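Local coordinates for lectin CEL-IV, C-type (Cucumaria echinata, PDB 3ALU), which binds galactose-containing sugars such as raffinose through a calcium ion, as a tetrameric C-type lectin, at residues A80-I85 and A123-D128; E45-H50 and Q148-H153; P114-N119 and D136-N141. One frame throughout, in Å; residues are numbered along the deposited sequence.

Overall arrangement
Contact 1 is the buried one. It pairs strand 82-89 with strand 120-125 in the middle of the sheet, through backbone hydrogen bonds and apolar side chains from alanine to isoleucine. Contact 3 lies at the surface, about 14 Å from it between centres, and is mostly polar: carboxylate, amides, calcium and sugar. The two touch through Tyr84 OH and Asn141 O, and both meet the same galactose. Contact 2 is partly buried and sits on the opposite side of the chain's centre, about 24 Å from contact 1 between centres. It reaches the same sheet, but it is a short backbone pairing with proline packing, next to another subunit rather than the sugar.

Contact 1 (A80-I85 and A123-D128); sequences APQVYI and AIAAGD. With GLA (alpha-D-galactopyranose), chain E; EDO (1,2-ethanediol), chain J.
Ile124 O is the best-held polar atom, with two grips. The Val83 N-H points at it in the carbonyl plane, with Val83 N to Ile124 O at 2.9 Å and an angle at hydrogen of 156°. A CA-H...O contact adds to this, with Gln82 CA 3.2 Å from Ile124 O. The return bond, from Ile124 N to Val83 O, is 2.8 Å but more bent, at 136°. It reaches its oxygen from above the carbonyl plane. A third bond, Ala126 N to Pro81 O at 2.9 Å, carries the pairing beyond the strand end. There a cis peptide precedes Pro81, and Pro81 CG lies near Ala126 CB.

Val83 and Ile124 form the hydrogen-bonded pair, and their side chains share the face that packs on helix 57-70. Farther along, the two isoleucines cross at about a right angle, with Ile85 CG2 3.7 Å from Ile124 CD1. Gln82, Tyr84, Ala123 and Ala125 share the other face. Ala123 and Ala125 are small, and their CB atoms lie beside Tyr84 CD1 and Gln82 CG respectively.

Gln82 holds CG anti to the carbonyl carbon (chi1 -62°) and then runs extended. Its tip splits between two partners. NE2 donates to galactose O6 at 2.7 Å, while OE1 accepts from O2 of an ethanediol at 2.9 Å. Tyr84 OH bonds to Asn141 O. The arrangement is an antiparallel strand pair of the C-type lectin fold, with one side chain at its end reaching into the sugar site.

Contact 2 (E45-H50 and Q148-H153); sequences ELATGH and QLPCVH
Backbone hydrogen bonds come first. His50 and Gln148 form one antiparallel hydrogen-bonded pair, gripped in both directions. The shorter and straighter bond runs from Gln148 N to His50 O at 2.8 Å. It is nearly straight at hydrogen (172°) and meets the oxygen almost along the C=O axis. The second, from His50 N to Gln148 O, is longer at 3.2 Å but lies in the carbonyl plane. Gly49 CA also comes to 3.2 Å from Gln148 O, with no side chain on the glycine to keep the two backbones apart.

The pair belongs to the antiparallel pairing of strands 45-51 and 143-148 in the C-type lectin sheet. Beyond it the chains keep touching without further backbone bonds between them. Strand 45-51 is itself irregular: a classic beta bulge sets Leu46 and Ala47 together opposite Leu38.

Apolar packing is carried by the Pro150 ring. Pro150 CB, at the base of the ring, meets the Ala47 methyl, with Pro150 CB 3.8 Å from Ala47 CB. CG lies over the Thr48 carbonyl, 3.5 Å from Thr48 C. CD sits beside the Gly49 backbone, 3.7 Å from Gly49 N. The ring thus spans three successive residues of the facing strand.

Polar side chains share the sheet face of His50 and Gln148. Gln148 CG takes the crowded position between backbone N and carbonyl carbon (chi1 68°), which brings it to 3.5 Å from His50 O. The chain then runs extended; NE2 is hydrogen-bonded to Asp100 and OE1 to Lys15 and to Ser53 N, while His50 ND1 bonds to Glu30.

Covalent linkage follows directly after the proline: Cys151 SG is disulfide-bonded to Cys41 of the second subunit, and Val152 and His153 pair antiparallel with a strand of that subunit.

Contact 3 (P114-N119 and D136-N141); sequences PNNGPN and DVYSNN. With CA (calcium ion), chain K; GLA (alpha-D-galactopyranose), chain E; EDO (1,2-ethanediol), chain I.
Asp136 carries this contact. Its CB lies against Pro114 CB at 3.9 Å. CG takes the crowded position between backbone N and carbonyl carbon (chi1 73°), which turns the carboxylate toward the loop 114-119. OD1 has two partners: calcium, at 2.4 Å from Asp136 OD1, and Asn115 N, which donates to it at 2.9 Å from above the carboxylate plane. OD2 takes a bond from Asn116 N on its syn lone pair, with Asn116 N to Asp136 OD2 at 2.8 Å. It is also bonded to Ser120 OG.

The backbone of Asp136 serves the metal too, with Asp136 O 2.4 Å from calcium. Asn116 OD1 binds the ion at 2.3 Å. The side chains of Asn115 and Glu113 complete the protein ligands. Galactose O3 and O4 fill two further places, O4 at 2.5 Å from calcium.

The other end of the Asn116 amide turns away from the ion. Its ND2 donates to Tyr138 OH at 3.2 Å, with the amide and ring planes 63° apart. Water 1 joins the same hydroxyl to Gly117 O, and water 2 joins Asn119 O to Ser139 N, so water also bridges the two segments.

Glu113, Pro114 and Asn115 are the EPN motif of C-type lectins, with a cis peptide before the proline. One carboxylate both binds the ion and receives successive loop N-H groups. This implies that loop shape and calcium binding are probably coupled, and that the ion ties the sugar to the protein directly through O3 and O4, with a hydrogen bond from Gln82 added at O6.

Contact 1 (A80-I85 and A123-D128)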
loop_
_atom_site.group_PDB
_atom_site.type_symbol
_atom_site.label_atom_id
_atom_site.label_comp_id
_atom_site.label_asym_id
_atom_site.label_seq_id
_atom_site.Cartn_x
_atom_site.Cartn_y
_atom_site.Cartn_z
ATOM N N ALA A 80 8.259 16.719 -30.340
ATOM C CA ALA A 80 7.828 17.475 -29.154
ATOM C C ALA A 80 6.441 17.062 -28.715
ATOM O O ALA A 80 5.563 16.853 -29.560
ATOM C CB ALA A 80 7.850 19.005 -29.437
ATOM N N PRO A 81 6.215 16.982 -27.391
ATOM C CA PRO A 81 7.167 17.318 -26.323
ATOM C C PRO A 81 8.176 16.209 -25.949
ATOM O O PRO A 81 7.806 15.048 -25.824
ATOM C CB PRO A 81 6.239 17.614 -25.131
ATOM C CG PRO A 81 5.049 16.725 -25.370
ATOM C CD PRO A 81 4.896 16.593 -26.860
ATOM N N GLN A 82 9.421 16.609 -25.688
ATOM C CA GLN A 82 10.441 15.670 -25.273
ATOM C C GLN A 82 10.611 15.825 -23.767
ATOM O O GLN A 82 10.697 16.934 -23.274
ATOM C CB GLN A 82 11.737 15.996 -25.988
ATOM C CG GLN A 82 11.542 15.854 -27.460
ATOM C CD GLN A 82 12.821 16.135 -28.238
ATOM O OE1 GLN A 82 13.012 17.229 -28.777
ATOM N NE2 GLN A 82 13.706 15.148 -28.290
ATOM N N VAL A 83 10.681 14.697 -23.072
ATOM C CA VAL A 83 10.719 14.681 -21.626
ATOM C C VAL A 83 11.884 13.801 -21.212
ATOM O O VAL A 83 11.912 12.596 -21.586
ATOM C CB VAL A 83 9.392 14.079 -21.099
ATOM C CG1 VAL A 83 9.397 13.936 -19.562
ATOM C CG2 VAL A 83 8.148 14.924 -21.601
ATOM N N TYR A 84 12.835 14.340 -20.442
ATOM C CA TYR A 84 13.990 13.581 -20.037
ATOM C C TYR A 84 13.669 12.362 -19.217
ATOM O O TYR A 84 12.798 12.396 -18.357
ATOM C CB TYR A 84 14.969 14.419 -19.216
ATOM C CG TYR A 84 15.901 15.272 -20.009
ATOM C CD1 TYR A 84 16.669 14.725 -21.074
ATOM C CD2 TYR A 84 16.107 16.605 -19.654
ATOM C CE1 TYR A 84 17.563 15.535 -21.782
ATOM C CE2 TYR A 84 17.005 17.410 -20.351
ATOM C CZ TYR A 84 17.761 16.849 -21.399
ATOM O OH TYR A 84 18.638 17.665 -22.103
ATOM N N ILE A 85 14.381 11.277 -19.536
ATOM C CA ILE A 85 14.453 10.106 -18.673
ATOM C C ILE A 85 15.937 9.891 -18.335
ATOM O O ILE A 85 16.811 10.634 -18.854
ATOM C CB ILE A 85 13.856 8.883 -19.368
ATOM C CG1 ILE A 85 14.618 8.603 -20.671
ATOM C CG2 ILE A 85 12.335 9.105 -19.645
ATOM C CD1 ILE A 85 14.059 7.341 -21.437
ATOM N N ALA A 123 15.397 10.925 -24.095
ATOM C CA ALA A 123 14.155 11.576 -23.720
ATOM C C ALA A 123 13.024 10.824 -24.372
ATOM O O ALA A 123 13.124 10.363 -25.540
ATOM C CB ALA A 123 14.139 13.029 -24.198
ATOM N N ILE A 124 11.920 10.705 -23.647
ATOM C CA ILE A 124 10.664 10.253 -24.260
ATOM C C ILE A 124 10.228 11.350 -25.205
ATOM O O ILE A 124 10.096 12.508 -24.803
ATOM C CB ILE A 124 9.577 9.998 -23.170
ATOM C CG1 ILE A 124 9.887 8.663 -22.466
ATOM C CG2 ILE A 124 8.132 10.012 -23.772
ATOM C CD1 ILE A 124 9.033 8.397 -21.192
ATOM N N ALA A 125 10.029 11.010 -26.470
ATOM C CA ALA A 125 9.624 12.019 -27.441
ATOM C C ALA A 125 8.143 11.763 -27.715
ATOM O O ALA A 125 7.796 10.885 -28.494
ATOM C CB ALA A 125 10.496 11.905 -28.713
ATOM N N ALA A 126 7.248 12.511 -27.058
ATOM C CA ALA A 126 5.827 12.149 -27.092
ATOM C C ALA A 126 5.034 12.717 -28.248
ATOM O O ALA A 126 3.811 12.442 -28.382
ATOM C CB ALA A 126 5.134 12.546 -25.751
ATOM N N GLY A 127 5.694 13.542 -29.066
ATOM C CA GLY A 127 5.078 14.005 -30.308
ATOM C C GLY A 127 4.716 12.865 -31.229
ATOM O O GLY A 127 5.219 11.741 -31.090
ATOM N N ASP A 128 3.870 13.149 -32.212
ATOM C CA ASP A 128 3.343 12.098 -33.080
ATOM C C ASP A 128 4.377 11.443 -33.985
ATOM O O ASP A 128 4.137 10.346 -34.449
ATOM C CB ASP A 128 2.172 12.596 -33.922
ATOM C CG ASP A 128 0.939 12.862 -33.108
ATOM O OD1 ASP A 128 0.066 13.573 -33.619
ATOM O OD2 ASP A 128 0.816 12.360 -31.977
HETATM C C1 GLA E . 16.552 16.023 -34.283
HETATM C C2 GLA E . 17.524 14.838 -34.341
HETATM C C3 GLA E . 16.869 13.511 -33.992
HETATM C C4 GLA E . 16.136 13.596 -32.648
HETATM C C5 GLA E . 15.214 14.832 -32.653
HETATM C C6 GLA E . 14.500 15.050 -31.310
HETATM O O2 GLA E . 18.067 14.707 -35.673
HETATM O O3 GLA E . 17.872 12.483 -33.970
HETATM O O4 GLA E . 17.135 13.733 -31.631
HETATM O O5 GLA E . 15.957 16.029 -32.950
HETATM O O6 GLA E . 15.495 15.363 -30.331
HETATM C C1 EDO J . 10.930 19.319 -26.755
HETATM O O1 EDO J . 9.785 19.717 -26.021
HETATM C C2 EDO J . 10.617 19.335 -28.228
HETATM O O2 EDO J . 11.727 19.878 -28.929
#

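Contact 2 (E45-H50 and Q148-H153)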
loop_
_atom_site.group_PDB
_atom_site.type_symbol
_atom_site.label_atom_id
_atom_site.label_comp_id
_atom_site.label_asym_id
_atom_site.label_seq_id
_atom_site.Cartn_x
_atom_site.Cartn_y
_atom_site.Cartn_z
ATOM N N GLU A 45 20.094 8.848 5.359
ATOM C CA GLU A 45 19.710 8.780 3.926
ATOM C C GLU A 45 20.291 7.530 3.280
ATOM O O GLU A 45 21.497 7.276 3.370
ATOM C CB GLU A 45 20.137 10.023 3.122
ATOM C CG GLU A 45 19.613 9.948 1.662
ATOM C CD GLU A 45 19.593 11.284 0.949
ATOM O OE1 GLU A 45 20.676 11.729 0.513
ATOM O OE2 GLU A 45 18.491 11.882 0.833
ATOM N N LEU A 46 19.423 6.754 2.635
ATOM C CA LEU A 46 19.793 5.479 2.066
ATOM C C LEU A 46 19.914 5.554 0.559
ATOM O O LEU A 46 20.773 4.880 -0.072
ATOM C CB LEU A 46 18.739 4.435 2.418
ATOM C CG LEU A 46 18.527 4.156 3.900
ATOM C CD1 LEU A 46 17.527 3.010 4.027
ATOM C CD2 LEU A 46 19.856 3.862 4.568
ATOM N N ALA A 47 19.032 6.347 -0.034
ATOM C CA ALA A 47 18.962 6.442 -1.506
ATOM C C ALA A 47 18.342 7.753 -1.955
ATOM O O ALA A 47 17.729 8.426 -1.164
ATOM C CB ALA A 47 18.177 5.245 -2.067
ATOM N N THR A 48 18.537 8.148 -3.220
ATOM C CA THR A 48 17.816 9.317 -3.784
ATOM C C THR A 48 16.947 8.898 -4.938
ATOM O O THR A 48 17.134 7.813 -5.515
ATOM C CB THR A 48 18.737 10.300 -4.312
ATOM O OG1 THR A 48 19.587 9.820 -5.251
ATOM C CG2 THR A 48 19.403 10.958 -3.265
ATOM N N GLY A 49 16.016 9.764 -5.279
ATOM C CA GLY A 49 15.313 9.644 -6.562
ATOM C C GLY A 49 16.284 9.905 -7.714
ATOM O O GLY A 49 17.452 10.307 -7.519
ATOM N N HIS A 50 15.784 9.651 -8.912
ATOM C CA HIS A 50 16.575 9.741 -10.158
ATOM C C HIS A 50 15.596 10.015 -11.271
ATOM O O HIS A 50 14.377 9.828 -11.145
ATOM C CB HIS A 50 17.290 8.403 -10.489
ATOM C CG HIS A 50 18.351 8.056 -9.505
ATOM N ND1 HIS A 50 19.560 8.711 -9.458
ATOM C CD2 HIS A 50 18.329 7.212 -8.448
ATOM C CE1 HIS A 50 20.263 8.257 -8.429
ATOM N NE2 HIS A 50 19.539 7.349 -7.800
ATOM N N GLN A 148 11.665 9.295 -10.717
ATOM C CA GLN A 148 11.193 8.117 -9.985
ATOM C C GLN A 148 11.713 8.239 -8.549
ATOM O O GLN A 148 12.838 8.672 -8.325
ATOM C CB GLN A 148 11.684 6.795 -10.637
ATOM C CG GLN A 148 13.159 6.615 -10.512
ATOM C CD GLN A 148 13.641 5.374 -11.217
ATOM O OE1 GLN A 148 13.096 5.006 -12.249
ATOM N NE2 GLN A 148 14.694 4.750 -10.678
ATOM N N LEU A 149 10.886 7.874 -7.573
ATOM C CA LEU A 149 11.385 7.784 -6.203
ATOM C C LEU A 149 12.287 6.567 -6.107
ATOM O O LEU A 149 12.214 5.686 -6.951
ATOM C CB LEU A 149 10.192 7.686 -5.229
ATOM C CG LEU A 149 9.378 8.989 -5.169
ATOM C CD1 LEU A 149 8.154 8.796 -4.276
ATOM C CD2 LEU A 149 10.210 10.157 -4.609
ATOM N N PRO A 150 13.150 6.491 -5.067
ATOM C CA PRO A 150 14.015 5.362 -4.901
ATOM C C PRO A 150 13.217 4.060 -4.977
ATOM O O PRO A 150 12.178 3.930 -4.311
ATOM C CB PRO A 150 14.624 5.575 -3.485
ATOM C CG PRO A 150 14.524 7.009 -3.244
ATOM C CD PRO A 150 13.351 7.518 -4.026
ATOM N N CYS A 151 13.665 3.146 -5.829
ATOM C CA CYS A 151 13.003 1.867 -6.062
ATOM C C CYS A 151 13.645 0.848 -5.118
ATOM O O CYS A 151 14.853 0.604 -5.186
ATOM C CB CYS A 151 13.207 1.431 -7.522
ATOM S SG CYS A 151 12.298 -0.067 -8.040
ATOM N N VAL A 152 12.844 0.291 -4.215
ATOM C CA VAL A 152 13.386 -0.641 -3.222
ATOM C C VAL A 152 12.421 -1.771 -2.983
ATOM O O VAL A 152 11.227 -1.633 -3.207
ATOM C CB VAL A 152 13.667 0.049 -1.877
ATOM C CG1 VAL A 152 14.750 1.115 -2.060
ATOM C CG2 VAL A 152 12.388 0.682 -1.297
ATOM N N HIS A 153 12.952 -2.901 -2.549
ATOM C CA HIS A 153 12.127 -4.038 -2.199
ATOM C C HIS A 153 12.741 -4.761 -0.994
ATOM O O HIS A 153 13.949 -4.666 -0.723
ATOM C CB HIS A 153 11.967 -4.991 -3.399
ATOM C CG HIS A 153 13.243 -5.645 -3.821
ATOM N ND1 HIS A 153 14.256 -4.961 -4.459
ATOM C CD2 HIS A 153 13.672 -6.924 -3.704
ATOM C CE1 HIS A 153 15.255 -5.788 -4.712
ATOM N NE2 HIS A 153 14.927 -6.984 -4.260
#

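Contact 3 (P114-N119 and D136-N141)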
loop_
_atom_site.group_PDB
_atom_site.type_symbol
_atom_site.label_atom_id
_atom_site.label_comp_id
_atom_site.label_asym_id
_atom_site.label_seq_id
_atom_site.Cartn_x
_atom_site.Cartn_y
_atom_site.Cartn_z
ATOM N N PRO A 114 20.035 5.831 -30.839
ATOM C CA PRO A 114 20.700 7.131 -30.668
ATOM C C PRO A 114 21.581 7.473 -31.848
ATOM O O PRO A 114 22.202 6.576 -32.435
ATOM C CB PRO A 114 21.574 6.924 -29.401
ATOM C CG PRO A 114 21.783 5.454 -29.320
ATOM C CD PRO A 114 20.617 4.778 -29.988
ATOM N N ASN A 115 21.638 8.747 -32.193
ATOM C CA ASN A 115 22.450 9.174 -33.344
ATOM C C ASN A 115 23.225 10.445 -33.070
ATOM O O ASN A 115 23.842 11.032 -33.987
ATOM C CB ASN A 115 21.527 9.341 -34.559
ATOM C CG ASN A 115 20.524 10.464 -34.381
ATOM O OD1 ASN A 115 20.239 10.912 -33.257
ATOM N ND2 ASN A 115 19.979 10.943 -35.486
ATOM N N ASN A 116 23.216 10.890 -31.805
ATOM C CA ASN A 116 23.901 12.139 -31.409
ATOM C C ASN A 116 25.042 11.910 -30.434
ATOM O O ASN A 116 25.548 12.857 -29.813
ATOM C CB ASN A 116 22.909 13.185 -30.870
ATOM C CG ASN A 116 22.006 13.728 -31.952
ATOM O OD1 ASN A 116 20.794 13.518 -31.939
ATOM N ND2 ASN A 116 22.605 14.408 -32.955
ATOM N N GLY A 117 25.453 10.655 -30.274
ATOM C CA GLY A 117 26.662 10.352 -29.471
ATOM C C GLY A 117 27.932 10.958 -30.041
ATOM O O GLY A 117 27.952 11.287 -31.228
ATOM N N PRO A 118 29.012 11.057 -29.224
ATOM C CA PRO A 118 29.109 10.528 -27.868
ATOM C C PRO A 118 28.423 11.429 -26.857
ATOM O O PRO A 118 28.200 12.584 -27.128
ATOM C CB PRO A 118 30.616 10.582 -27.568
ATOM C CG PRO A 118 31.127 11.737 -28.464
ATOM C CD PRO A 118 30.330 11.514 -29.726
ATOM N N ASN A 119 28.119 10.875 -25.700
ATOM C CA ASN A 119 27.664 11.723 -24.570
ATOM C C ASN A 119 26.397 12.491 -24.813
ATOM O O ASN A 119 26.295 13.698 -24.527
ATOM C CB ASN A 119 28.826 12.578 -24.043
ATOM C CG ASN A 119 30.054 11.720 -23.729
ATOM O OD1 ASN A 119 29.959 10.723 -22.987
ATOM N ND2 ASN A 119 31.208 12.068 -24.319
ATOM N N ASP A 136 17.736 10.583 -28.641
ATOM C CA ASP A 136 18.860 11.131 -27.872
ATOM C C ASP A 136 19.114 12.573 -28.276
ATOM O O ASP A 136 18.866 12.958 -29.442
ATOM C CB ASP A 136 20.144 10.279 -27.929
ATOM C CG ASP A 136 20.872 10.361 -29.291
ATOM O OD1 ASP A 136 20.226 10.459 -30.344
ATOM O OD2 ASP A 136 22.121 10.275 -29.296
ATOM N N VAL A 137 19.519 13.356 -27.284
ATOM C CA VAL A 137 19.675 14.801 -27.469
ATOM C C VAL A 137 20.921 15.254 -26.745
ATOM O O VAL A 137 21.429 14.582 -25.861
ATOM C CB VAL A 137 18.446 15.593 -26.892
ATOM C CG1 VAL A 137 17.111 15.207 -27.563
ATOM C CG2 VAL A 137 18.355 15.484 -25.346
ATOM N N TYR A 138 21.413 16.444 -27.103
ATOM C CA TYR A 138 22.525 17.010 -26.343
ATOM C C TYR A 138 22.016 17.507 -24.993
ATOM O O TYR A 138 20.869 17.982 -24.872
ATOM C CB TYR A 138 23.251 18.111 -27.170
ATOM C CG TYR A 138 23.828 17.507 -28.411
ATOM C CD1 TYR A 138 23.393 17.901 -29.664
ATOM C CD2 TYR A 138 24.748 16.459 -28.311
ATOM C CE1 TYR A 138 23.898 17.271 -30.828
ATOM C CE2 TYR A 138 25.255 15.842 -29.447
ATOM C CZ TYR A 138 24.819 16.260 -30.691
ATOM O OH TYR A 138 25.299 15.633 -31.829
ATOM N N SER A 139 22.888 17.383 -24.005
ATOM C CA SER A 139 22.531 17.495 -22.587
ATOM C C SER A 139 22.155 18.897 -22.171
ATOM O O SER A 139 21.588 19.113 -21.098
ATOM C CB SER A 139 23.675 16.989 -21.714
ATOM O OG SER A 139 24.808 17.848 -21.792
ATOM N N ASN A 140 22.476 19.871 -23.004
ATOM C CA ASN A 140 22.141 21.235 -22.653
ATOM C C ASN A 140 20.699 21.590 -23.018
ATOM O O ASN A 140 20.222 22.686 -22.674
ATOM C CB ASN A 140 23.081 22.171 -23.389
ATOM C CG ASN A 140 22.805 22.159 -24.881
ATOM O OD1 ASN A 140 22.944 21.123 -25.527
ATOM N ND2 ASN A 140 22.336 23.281 -25.422
ATOM N N ASN A 141 19.982 20.713 -23.715
ATOM C CA ASN A 141 18.557 20.944 -23.941
ATOM C C ASN A 141 17.789 21.038 -22.627
ATOM O O ASN A 141 18.004 20.224 -21.750
ATOM C CB ASN A 141 17.951 19.822 -24.782
ATOM C CG ASN A 141 18.215 20.012 -26.257
ATOM O OD1 ASN A 141 19.114 19.372 -26.828
ATOM N ND2 ASN A 141 17.477 20.910 -26.870
HETATM CA CA CA K . 19.047 12.087 -31.697
HETATM C C1 GLA E . 16.552 16.023 -34.283
HETATM C C2 GLA E . 17.524 14.838 -34.341
HETATM C C3 GLA E . 16.869 13.511 -33.992
HETATM C C4 GLA E . 16.136 13.596 -32.648
HETATM C C5 GLA E . 15.214 14.832 -32.653
HETATM C C6 GLA E . 14.500 15.050 -31.310
HETATM O O2 GLA E . 18.067 14.707 -35.673
HETATM O O3 GLA E . 17.872 12.483 -33.970
HETATM O O4 GLA E . 17.135 13.733 -31.631
HETATM O O5 GLA E . 15.957 16.029 -32.950
HETATM O O6 GLA E . 15.495 15.363 -30.331
HETATM C C1 EDO I . 20.304 16.718 -30.537
HETATM O O1 EDO I . 19.969 17.579 -29.442
HETATM C C2 EDO I . 19.102 16.452 -31.416
HETATM O O2 EDO I . 19.080 17.477 -32.406
HETATM O O HOH W 1 27.536 13.956 -32.027
HETATM O O HOH W 2 25.328 16.131 -24.750
#